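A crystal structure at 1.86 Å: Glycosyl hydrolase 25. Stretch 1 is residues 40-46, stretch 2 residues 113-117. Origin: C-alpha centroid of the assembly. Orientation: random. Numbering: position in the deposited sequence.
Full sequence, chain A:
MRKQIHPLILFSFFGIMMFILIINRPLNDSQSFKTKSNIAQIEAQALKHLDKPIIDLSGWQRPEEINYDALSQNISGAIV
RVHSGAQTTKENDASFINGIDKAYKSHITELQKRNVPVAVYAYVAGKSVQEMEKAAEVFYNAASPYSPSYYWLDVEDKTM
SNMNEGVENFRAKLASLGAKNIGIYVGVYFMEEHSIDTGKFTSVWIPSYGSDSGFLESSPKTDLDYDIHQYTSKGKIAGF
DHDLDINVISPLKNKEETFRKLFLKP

Stretch 1, residues 40-46: AQIEAQA
Stretch 2 113-117: KRNVP

A loop can be fastened to the flank of a helix by very few residues when successive backbone carbonyls of the loop serve as acceptors, here those of Arg114 and Asn115, and the contact between residues 40-46 and 113-117 of this glycosyl hydrolase 25 illustrates the principle. Residues 40-46 lie within a longer helix, with phi near -60° and psi between -33° and -51°; Ala44 N, Gln45 N and Ala46 N donate to the carbonyls of Ala40, Gln41 and Ile42 at 2.9 to 3.0 Å between N and O. The other partner is an irregular segment. Its pivot is Asn115, whose phi/psi of 67/14 is left-handed, between Arg114 at -103/21 and the extended Val116 (-79/133) and Pro117 (-79/143).

Asn115 covers the most surface. Asn115 CA lies 5.4 Å from Ile42 CA, the closest register of the two backbones, and its CB points toward the helix, with chi1 m (-81°) and chi2 14°. Ile42, its CB directed sideways, adopts m,t and packs CG1 3.8 Å from Asn115 CG and CG2 3.7 Å from Asn115 O. One residue earlier, Gln41 CG approaches Asn115 ND2 at 3.7 Å.

Gln45 supplies the direct polar link. With CB toward the loop and chi1 and chi2 both t, its extended chain carries the amide across the gap; chi3 of -47° sets NE2 3.1 Å from Arg114 O. The N-H...O angle of 173° makes this hydrogen bond nearly linear. The same amide places OE1 3.2 Å from Asn115 CB, a close contact with carbon.

A water completes the join. It donates to Ile42 O and to Asn115 O, each 2.9 Å from the water oxygen, bridging two backbone carbonyls that could not bond to each other because both are acceptors. Ile42 O thus serves both the helix and the bridge.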

# COMPACT_ATOMS: atom_id res chain seq x y z
N ALA A 40 15.67 14.35 -9.75
CA ALA A 40 16.68 14.63 -8.72
C ALA A 40 16.11 15.45 -7.56
O ALA A 40 16.52 15.29 -6.41
CB ALA A 40 17.89 15.34 -9.34
N GLN A 41 15.15 16.32 -7.86
CA GLN A 41 14.48 17.14 -6.85
C GLN A 41 13.63 16.30 -5.89
O GLN A 41 13.75 16.43 -4.67
CB GLN A 41 13.63 18.23 -7.51
CG GLN A 41 13.03 19.23 -6.53
CD GLN A 41 12.24 20.33 -7.22
OE1 GLN A 41 12.81 21.33 -7.65
N ILE A 42 12.77 15.44 -6.44
CA ILE A 42 11.96 14.52 -5.63
C ILE A 42 12.86 13.67 -4.76
O ILE A 42 12.65 13.52 -3.55
CB ILE A 42 11.09 13.61 -6.54
CG1 ILE A 42 10.02 14.44 -7.24
CG2 ILE A 42 10.49 12.45 -5.73
CD1 ILE A 42 9.35 13.77 -8.43
N GLU A 43 13.88 13.11 -5.39
CA GLU A 43 14.84 12.27 -4.70
C GLU A 43 15.51 13.02 -3.54
O GLU A 43 15.65 12.45 -2.46
CB GLU A 43 15.85 11.68 -5.71
CG GLU A 43 15.16 10.81 -6.76
CD GLU A 43 16.07 10.26 -7.85
OE1 GLU A 43 17.19 10.78 -8.07
OE2 GLU A 43 15.65 9.28 -8.50
N ALA A 44 15.87 14.28 -3.75
CA ALA A 44 16.54 15.07 -2.69
C ALA A 44 15.59 15.34 -1.51
O ALA A 44 15.99 15.29 -0.35
CB ALA A 44 17.08 16.39 -3.26
N GLN A 45 14.32 15.60 -1.82
CA GLN A 45 13.30 15.80 -0.79
C GLN A 45 13.05 14.53 0.04
O GLN A 45 12.89 14.59 1.26
CB GLN A 45 12.00 16.28 -1.42
CG GLN A 45 10.87 16.55 -0.43
CD GLN A 45 9.62 17.04 -1.12
OE1 GLN A 45 9.68 17.92 -1.97
NE2 GLN A 45 8.48 16.45 -0.77
N ALA A 46 13.06 13.39 -0.64
CA ALA A 46 12.93 12.10 -0.01
C ALA A 46 14.14 11.74 0.87
O ALA A 46 13.97 11.14 1.93
CB ALA A 46 12.70 11.02 -1.06
N LYS A 113 1.89 16.30 -6.50
CA LYS A 113 2.15 17.71 -6.81
C LYS A 113 3.04 18.33 -5.75
O LYS A 113 3.71 19.32 -6.01
CB LYS A 113 0.84 18.50 -6.96
CG LYS A 113 0.12 18.81 -5.66
N ARG A 114 3.10 17.71 -4.57
CA ARG A 114 3.96 18.18 -3.49
C ARG A 114 5.23 17.34 -3.37
O ARG A 114 5.91 17.34 -2.33
CB ARG A 114 3.17 18.26 -2.18
CG ARG A 114 2.04 19.30 -2.23
CD ARG A 114 1.05 19.14 -1.08
NE ARG A 114 0.07 20.23 -1.03
CZ ARG A 114 -1.04 20.28 -1.75
NH1 ARG A 114 -1.33 19.32 -2.62
NH2 ARG A 114 -1.87 21.31 -1.62
N ASN A 115 5.57 16.65 -4.46
CA ASN A 115 6.82 15.90 -4.61
C ASN A 115 6.94 14.67 -3.71
O ASN A 115 8.03 14.14 -3.55
CB ASN A 115 8.06 16.81 -4.47
CG ASN A 115 8.38 17.58 -5.74
OD1 ASN A 115 7.57 17.64 -6.66
ND2 ASN A 115 9.57 18.18 -5.79
N VAL A 116 5.83 14.24 -3.10
CA VAL A 116 5.81 13.00 -2.30
C VAL A 116 5.72 11.83 -3.26
O VAL A 116 4.88 11.84 -4.18
CB VAL A 116 4.60 12.93 -1.33
CG1 VAL A 116 4.64 11.65 -0.49
CG2 VAL A 116 4.53 14.16 -0.44
N PRO A 117 6.56 10.80 -3.06
CA PRO A 117 6.37 9.64 -3.91
C PRO A 117 5.19 8.79 -3.41
O PRO A 117 4.97 8.66 -2.19
CB PRO A 117 7.70 8.92 -3.81
CG PRO A 117 8.22 9.27 -2.46
CD PRO A 117 7.73 10.65 -2.17
O HOH W 1 10.22 13.12 -1.98